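Local coordinates for protein neutral ceramidase (Pseudomonas aeruginosa, PDB 2ZWS) that hydrolyses the N-acyl bond of ceramides to release sphingosine and a free fatty acid, using a zinc ion, and also runs the reverse synthesis, at residues K220-Y225 against N580-Q585; E289-E294 against F398-L403; A514-I519 against G592-K597. All coordinates share one frame; numbering follows the deposited sequence. Where two conformers were deposited one is given.

Interaction 1 of 3, residues K220-Y225 against N580-Q585; sequences KGYASY and NDWDTQ. With MG (magnesium ion), chain C; GOL (glycerol), chain Q.
Tyr225 reaches from helix 218-231 to the turn that binds the magnesium ion, and its hydroxyl has two good partners and a weak third. It donates to Asp581 OD1, with OH and OD1 only 2.5 Å apart; the carboxylate oxygen is met on its anti side, 19° out of the carboxylate plane, and also lies in the plane of the tyrosine ring at its edge. Water 1 donates to Tyr225 OH at 2.8 Å and accepts from Asp583 N, so it bridges helix and turn, while Trp582 N gives the same hydroxyl a weak bond of 3.4 Å. The other carboxylate oxygen, Asp581 OD2, is taken by Thr578 N, and Asn580 turns its OD1 to Trp41 NE1 and Arg39 N.

One helical turn back, Tyr222 has CG anti to the backbone N (chi1 -178°), and its CD2-CE2 edge meets one face of the Trp582 indole in a T-shaped stack. The six-membered rings are 4.8 Å apart at their centroids, with planes at 66°. A glycerol, probably from the crystallisation liquor, lies by both tyrosines, its O1 2.8 Å from Tyr222 OH; its O3 donates to Asp583 OD2.

Asp581 O and Thr584 O each bind magnesium at 2.3 Å, and Thr584 OG1 binds it at 2.5 Å. Water 2 and His37 O are further ligands, and Trp582 O accepts from His37 NE2. Residues 581-584 form a type I beta turn whose two end residues chelate the metal, making this a magnesium site at the junction of the N-terminal catalytic region and the C-terminal beta-sandwich.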
# COMPACT_ATOMS: atom_id res chain seq x y z
N LYS A 220 2.56 -4.66 -7.41
CA LYS A 220 2.03 -3.36 -7.86
C LYS A 220 3.10 -2.30 -7.86
O LYS A 220 3.16 -1.47 -8.76
CB LYS A 220 0.82 -2.96 -7.01
CG LYS A 220 -0.43 -3.85 -7.35
CD LYS A 220 -1.68 -3.29 -6.70
CE LYS A 220 -2.94 -4.07 -7.17
NZ LYS A 220 -3.20 -3.85 -8.64
N GLY A 221 4.00 -2.38 -6.89
CA GLY A 221 5.13 -1.46 -6.85
C GLY A 221 6.07 -1.66 -8.03
O GLY A 221 6.65 -0.67 -8.53
N TYR A 222 6.27 -2.91 -8.46
CA TYR A 222 7.09 -3.15 -9.64
C TYR A 222 6.41 -2.57 -10.89
O TYR A 222 7.05 -1.95 -11.73
CB TYR A 222 7.40 -4.63 -9.88
CG TYR A 222 8.30 -4.72 -11.10
CD1 TYR A 222 7.78 -5.03 -12.35
CD2 TYR A 222 9.66 -4.38 -11.01
CE1 TYR A 222 8.58 -5.05 -13.48
CE2 TYR A 222 10.49 -4.40 -12.13
CZ TYR A 222 9.93 -4.73 -13.37
OH TYR A 222 10.71 -4.75 -14.49
N ALA A 223 5.10 -2.76 -11.00
CA ALA A 223 4.38 -2.15 -12.14
C ALA A 223 4.59 -0.64 -12.21
O ALA A 223 4.85 -0.10 -13.30
CB ALA A 223 2.90 -2.50 -12.03
N SER A 224 4.47 0.06 -11.07
CA SER A 224 4.68 1.51 -11.05
C SER A 224 6.12 1.84 -11.46
O SER A 224 6.37 2.75 -12.28
CB SER A 224 4.45 2.10 -9.67
OG SER A 224 3.10 1.93 -9.24
N TYR A 225 7.07 1.12 -10.87
CA TYR A 225 8.49 1.40 -11.12
C TYR A 225 8.77 1.11 -12.59
O TYR A 225 9.45 1.91 -13.24
CB TYR A 225 9.35 0.46 -10.28
CG TYR A 225 10.83 0.56 -10.54
CD1 TYR A 225 11.47 -0.37 -11.36
CD2 TYR A 225 11.60 1.59 -9.96
CE1 TYR A 225 12.85 -0.27 -11.59
CE2 TYR A 225 12.96 1.68 -10.19
CZ TYR A 225 13.56 0.76 -11.02
OH TYR A 225 14.93 0.82 -11.24
N ASN A 580 16.49 2.54 -4.40
CA ASN A 580 15.13 2.36 -4.89
C ASN A 580 15.05 1.39 -6.05
O ASN A 580 14.00 0.79 -6.30
CB ASN A 580 14.52 3.68 -5.33
CG ASN A 580 13.06 3.54 -5.65
OD1 ASN A 580 12.29 2.99 -4.85
ND2 ASN A 580 12.67 4.04 -6.82
N ASP A 581 16.15 1.23 -6.79
CA ASP A 581 16.08 0.53 -8.07
C ASP A 581 15.91 -0.99 -7.93
O ASP A 581 16.46 -1.60 -7.02
CB ASP A 581 17.27 0.91 -8.92
CG ASP A 581 17.17 2.35 -9.38
OD1 ASP A 581 16.15 2.69 -10.02
OD2 ASP A 581 18.08 3.16 -9.05
N TRP A 582 15.17 -1.59 -8.86
CA TRP A 582 14.99 -3.04 -8.88
C TRP A 582 16.32 -3.81 -8.90
O TRP A 582 16.42 -4.86 -8.27
CB TRP A 582 14.17 -3.44 -10.12
CG TRP A 582 13.96 -4.89 -10.24
CD1 TRP A 582 14.67 -5.76 -11.02
CD2 TRP A 582 12.96 -5.67 -9.57
NE1 TRP A 582 14.18 -7.03 -10.87
CE2 TRP A 582 13.13 -7.01 -10.00
CE3 TRP A 582 11.93 -5.37 -8.66
CZ2 TRP A 582 12.34 -8.05 -9.52
CZ3 TRP A 582 11.12 -6.43 -8.19
CH2 TRP A 582 11.34 -7.75 -8.63
N ASP A 583 17.32 -3.27 -9.61
CA ASP A 583 18.59 -3.98 -9.84
C ASP A 583 19.51 -3.97 -8.62
O ASP A 583 20.53 -4.64 -8.63
CB ASP A 583 19.36 -3.42 -11.03
CG ASP A 583 18.66 -3.63 -12.33
OD1 ASP A 583 17.92 -4.63 -12.46
OD2 ASP A 583 18.86 -2.79 -13.23
N THR A 584 19.16 -3.20 -7.59
CA THR A 584 20.01 -3.10 -6.38
C THR A 584 19.31 -3.68 -5.14
O THR A 584 18.08 -3.67 -5.06
CB THR A 584 20.44 -1.65 -6.05
OG1 THR A 584 19.28 -0.86 -5.75
CG2 THR A 584 21.15 -1.04 -7.22
N GLN A 585 20.12 -4.20 -4.21
CA GLN A 585 19.62 -4.58 -2.90
C GLN A 585 20.55 -4.07 -1.83
O GLN A 585 21.75 -3.97 -2.04
CB GLN A 585 19.48 -6.10 -2.79
CG GLN A 585 18.51 -6.67 -3.85
CD GLN A 585 18.25 -8.19 -3.75
OE1 GLN A 585 17.52 -8.74 -4.58
NE2 GLN A 585 18.83 -8.85 -2.79
MG MG C . 17.10 -1.60 -4.79
C1 GOL Q . 13.87 -3.91 -14.46
O1 GOL Q . 12.89 -3.03 -13.98
C2 GOL Q . 15.22 -3.30 -14.14
O2 GOL Q . 15.16 -1.91 -14.35
C3 GOL Q . 16.25 -3.92 -15.07
O3 GOL Q . 17.13 -2.90 -15.49
O HOH W 1 16.81 -1.16 -11.72
O HOH W 2 18.15 -1.42 -2.49

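Interaction 2 of 3, residues E289-E294 against F398-L403; sequences EEVLGE and FRIGQL
A type II' beta turn from Ile400 to Leu403 joins the antiparallel strands 392-400 and 403-407 as a tight hairpin, and the chain leaving strand 289-291 packs across it. Gly401 N bonds to Glu294 O at 2.9 Å. Here the backbones nearly touch: Leu292 O lies 3.2 Å from Gly401 CA, and Val291 CG1 closes over the same CA at 4.0 Å.

Val291 fills the apolar side. Its CG1, anti to the backbone N (chi1 176°), lies 3.3 Å from Ile400 O and also meets Ile400 CG2, while CG2 touches Leu403 CD1 at 3.8 Å. On the polar side Arg399, extended from CG to NE, brings NE to Gly401 O of its own turn, at 2.8 Å. Glu294 crosses Arg399 at about a right angle and sets OE1 over one guanidinium face, 3.5 Å from NH1, a salt bridge of charge alone with no N-H aimed at it; Glu294 OE2 pairs with Arg489. Water 3, in the guanidinium plane, links Arg399 NH2 to Leu292 O.

Strand 289-291 pairs with strand 142-152 of the large mixed sheet, and the hairpin belongs to the four-stranded sheet that begins with strand 295-303, so Val291 and Leu403 meet between the two sheets, against Tyr148 and Leu185.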
# COMPACT_ATOMS: atom_id res chain seq x y z
N GLU A 289 -12.33 6.89 -23.42
CA GLU A 289 -13.44 7.80 -23.19
C GLU A 289 -12.88 9.03 -22.49
O GLU A 289 -12.26 8.88 -21.44
CB GLU A 289 -14.40 7.10 -22.25
CG GLU A 289 -15.69 7.76 -21.98
CD GLU A 289 -16.53 6.91 -21.06
OE1 GLU A 289 -17.35 7.48 -20.32
OE2 GLU A 289 -16.35 5.67 -21.08
N GLU A 290 -13.10 10.23 -23.01
CA GLU A 290 -12.67 11.42 -22.26
C GLU A 290 -13.60 11.64 -21.05
O GLU A 290 -14.82 11.56 -21.18
CB GLU A 290 -12.62 12.68 -23.12
CG GLU A 290 -12.03 13.86 -22.36
CD GLU A 290 -11.66 15.03 -23.22
OE1 GLU A 290 -12.08 15.05 -24.41
OE2 GLU A 290 -10.99 15.95 -22.70
N VAL A 291 -12.99 11.91 -19.90
CA VAL A 291 -13.73 12.27 -18.68
C VAL A 291 -14.07 13.76 -18.74
O VAL A 291 -13.21 14.60 -18.92
CB VAL A 291 -12.89 11.94 -17.44
CG1 VAL A 291 -13.59 12.39 -16.14
CG2 VAL A 291 -12.58 10.45 -17.40
N LEU A 292 -15.36 14.05 -18.64
CA LEU A 292 -15.87 15.41 -18.64
C LEU A 292 -16.95 15.59 -17.59
O LEU A 292 -17.74 14.68 -17.33
CB LEU A 292 -16.47 15.75 -20.02
CG LEU A 292 -15.48 15.71 -21.19
CD1 LEU A 292 -16.23 15.82 -22.52
CD2 LEU A 292 -14.41 16.80 -21.05
N GLY A 293 -16.98 16.78 -17.01
CA GLY A 293 -18.02 17.11 -16.03
C GLY A 293 -17.47 17.47 -14.66
O GLY A 293 -16.24 17.59 -14.46
N GLU A 294 -18.38 17.65 -13.72
CA GLU A 294 -18.05 18.21 -12.42
C GLU A 294 -17.18 17.30 -11.57
O GLU A 294 -17.16 16.09 -11.76
CB GLU A 294 -19.32 18.57 -11.66
CG GLU A 294 -20.08 17.39 -11.13
CD GLU A 294 -21.32 17.77 -10.32
OE1 GLU A 294 -22.34 17.09 -10.49
OE2 GLU A 294 -21.30 18.72 -9.50
N PHE A 398 -15.75 9.95 -4.53
CA PHE A 398 -15.43 11.09 -5.39
C PHE A 398 -16.24 10.95 -6.66
O PHE A 398 -16.40 9.83 -7.17
CB PHE A 398 -13.96 11.09 -5.83
CG PHE A 398 -12.98 11.51 -4.77
CD1 PHE A 398 -13.38 12.00 -3.53
CD2 PHE A 398 -11.62 11.46 -5.06
CE1 PHE A 398 -12.45 12.38 -2.57
CE2 PHE A 398 -10.67 11.86 -4.11
CZ PHE A 398 -11.09 12.33 -2.87
N ARG A 399 -16.75 12.06 -7.18
CA ARG A 399 -17.26 12.08 -8.54
C ARG A 399 -16.21 12.82 -9.39
O ARG A 399 -15.79 13.94 -9.04
CB ARG A 399 -18.60 12.81 -8.64
CG ARG A 399 -18.96 13.05 -10.12
CD ARG A 399 -20.30 13.69 -10.33
NE ARG A 399 -20.59 13.68 -11.77
CZ ARG A 399 -21.81 13.69 -12.29
NH1 ARG A 399 -22.89 13.77 -11.51
NH2 ARG A 399 -21.96 13.64 -13.62
N ILE A 400 -15.78 12.19 -10.48
CA ILE A 400 -14.83 12.79 -11.40
C ILE A 400 -15.48 12.71 -12.79
O ILE A 400 -15.40 11.68 -13.46
CB ILE A 400 -13.44 12.07 -11.36
CG1 ILE A 400 -12.88 11.99 -9.93
CG2 ILE A 400 -12.46 12.77 -12.28
CD1 ILE A 400 -11.70 11.01 -9.79
N GLY A 401 -16.21 13.77 -13.19
CA GLY A 401 -17.01 13.68 -14.41
C GLY A 401 -18.01 12.53 -14.37
O GLY A 401 -18.78 12.39 -13.40
N GLN A 402 -18.01 11.67 -15.40
CA GLN A 402 -18.95 10.52 -15.40
C GLN A 402 -18.44 9.33 -14.58
O GLN A 402 -19.04 8.25 -14.62
CB GLN A 402 -19.25 10.07 -16.84
CG GLN A 402 -18.07 9.38 -17.55
CD GLN A 402 -17.20 10.30 -18.42
OE1 GLN A 402 -16.71 9.86 -19.48
NE2 GLN A 402 -16.96 11.52 -17.98
N LEU A 403 -17.33 9.52 -13.88
CA LEU A 403 -16.76 8.48 -13.01
C LEU A 403 -17.12 8.70 -11.57
O LEU A 403 -17.15 9.83 -11.10
CB LEU A 403 -15.24 8.50 -13.05
CG LEU A 403 -14.58 8.50 -14.41
CD1 LEU A 403 -13.06 8.45 -14.21
CD2 LEU A 403 -15.06 7.33 -15.25
O HOH W 3 -20.24 14.15 -15.96

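Interaction 3 of 3, residues A514-I519 against G592-K597; sequences ADDPYI and GISASK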
# COMPACT_ATOMS: atom_id res chain seq x y z
N ALA A 514 23.20 1.08 20.71
CA ALA A 514 24.35 1.82 20.20
C ALA A 514 25.00 1.00 19.08
O ALA A 514 24.70 -0.21 18.92
CB ALA A 514 25.37 2.06 21.33
N ASP A 515 25.83 1.68 18.30
CA ASP A 515 26.64 1.05 17.26
C ASP A 515 28.12 1.20 17.57
O ASP A 515 28.56 2.25 18.04
CB ASP A 515 26.40 1.72 15.91
CG ASP A 515 24.95 1.68 15.48
OD1 ASP A 515 24.49 0.62 15.02
OD2 ASP A 515 24.28 2.72 15.58
N ASP A 516 28.87 0.17 17.21
CA ASP A 516 30.33 0.24 17.18
C ASP A 516 30.78 -0.34 15.85
O ASP A 516 30.12 -1.23 15.30
CB ASP A 516 30.90 -0.62 18.30
CG ASP A 516 30.62 -0.04 19.67
OD1 ASP A 516 29.85 -0.68 20.42
OD2 ASP A 516 31.17 1.04 19.99
N PRO A 517 31.94 0.14 15.34
CA PRO A 517 32.49 -0.47 14.14
C PRO A 517 33.03 -1.86 14.46
O PRO A 517 33.14 -2.24 15.64
CB PRO A 517 33.63 0.46 13.73
CG PRO A 517 33.65 1.58 14.74
CD PRO A 517 32.80 1.21 15.89
N TYR A 518 33.33 -2.64 13.43
CA TYR A 518 34.05 -3.90 13.63
C TYR A 518 35.34 -3.56 14.36
O TYR A 518 35.95 -2.53 14.10
CB TYR A 518 34.45 -4.51 12.29
CG TYR A 518 33.42 -5.35 11.55
CD1 TYR A 518 33.81 -6.53 10.94
CD2 TYR A 518 32.09 -4.93 11.39
CE1 TYR A 518 32.91 -7.31 10.22
CE2 TYR A 518 31.17 -5.69 10.67
CZ TYR A 518 31.59 -6.88 10.09
OH TYR A 518 30.73 -7.65 9.36
N ILE A 519 35.73 -4.46 15.26
CA ILE A 519 37.01 -4.37 15.95
C ILE A 519 38.13 -4.14 14.93
O ILE A 519 38.24 -4.85 13.91
CB ILE A 519 37.23 -5.64 16.81
CG1 ILE A 519 36.20 -5.67 17.96
CG2 ILE A 519 38.64 -5.70 17.38
CD1 ILE A 519 36.26 -4.45 18.88
N GLY A 592 28.11 -9.62 15.93
CA GLY A 592 28.42 -9.58 17.37
C GLY A 592 27.36 -8.82 18.13
O GLY A 592 26.18 -8.87 17.79
N ILE A 593 27.77 -8.09 19.17
CA ILE A 593 26.83 -7.34 20.01
C ILE A 593 26.34 -6.02 19.42
O ILE A 593 25.15 -5.74 19.46
CB ILE A 593 27.40 -7.13 21.46
CG1 ILE A 593 27.75 -8.49 22.09
CG2 ILE A 593 26.43 -6.32 22.33
CD1 ILE A 593 26.57 -9.48 22.23
N SER A 594 27.26 -5.22 18.88
CA SER A 594 26.91 -3.85 18.52
C SER A 594 27.42 -3.42 17.17
O SER A 594 27.24 -2.27 16.77
CB SER A 594 27.41 -2.85 19.59
OG SER A 594 28.81 -2.95 19.70
N ALA A 595 28.05 -4.34 16.43
CA ALA A 595 28.53 -4.01 15.09
C ALA A 595 27.50 -4.46 14.06
O ALA A 595 26.53 -5.13 14.37
CB ALA A 595 29.89 -4.67 14.82
N SER A 596 27.72 -4.09 12.81
CA SER A 596 26.81 -4.52 11.74
C SER A 596 27.44 -4.34 10.37
O SER A 596 28.39 -3.57 10.19
CB SER A 596 25.46 -3.76 11.83
OG SER A 596 25.63 -2.36 11.75
N LYS A 597 26.88 -5.04 9.38
CA LYS A 597 27.38 -4.93 8.03
C LYS A 597 26.25 -4.64 7.06
O LYS A 597 25.11 -5.12 7.22
CB LYS A 597 28.16 -6.17 7.62
CG LYS A 597 27.34 -7.42 7.51
CD LYS A 597 28.18 -8.60 7.03
CE LYS A 597 27.30 -9.78 6.72
NZ LYS A 597 28.07 -10.88 6.09
O HOH W 4 23.73 -3.20 20.30
O HOH W 5 26.01 -1.56 14.37
O HOH W 6 29.62 -1.97 12.59
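Asp516 and Ser594 hold the tight end of this contact with two hydrogen bonds. Ser594 OG, set between its backbone N and carbonyl carbon (chi1 60°), donates to the anti lone pair of Asp516 OD1 at 2.6 Å. In return Asp516 N gives a nearly straight bond (167°) to Ser594 O, 3.0 Å away, approaching from above the carbonyl plane. Ser594 O also accepts from water 5, which donates to Asp515 OD1 as well and accepts from Ser596 OG. Two CA-H...O contacts reinforce the pairing, from Asp515 CA to Ser594 O and from Ala595 CA to Asp516 O, the latter at 3.2 Å.

Farther along, the fit relies on lighter contacts and on water. Tyr518 brings CD2 to Ala595 CB at 4.1 Å, has Ser596 O at its ring edge, and lets OH rest by Lys597 CB at 3.4 Å. Water 6 stands between Asp516 O and Ser596 N, where the two backbones have separated too far for a direct bond.

The loop 514-519 thus runs over the start of strand 595-603. Asp515 OD2 ties it to Lys622 N at the end of strand 611-622, while Tyr518 lies against Val591 of strand 584-591, Val545 of strand 539-545 and Leu527 of strand 526-528.

Interactions 1 and 3 work on the same six-stranded sheet, at neighbouring strands 584-591 and 595-603, with centres about 30 Å apart. Interaction 1 is nearest the middle of the chain and couples the two family regions through buried tyrosines, a metal and a short hydroxyl-carboxylate hydrogen bond. Interaction 3 lies farther out and stays within the C-terminal region, where a single backbone hydrogen bond, a serine-aspartate bond and bridging waters do the work. Interaction 2 is about 57 Å from interaction 3 between centres, across the chain's centre, and belongs wholly to the N-terminal region; it combines an apolar patch between two sheets with close backbone packing at a glycine and a partly exposed ion pair.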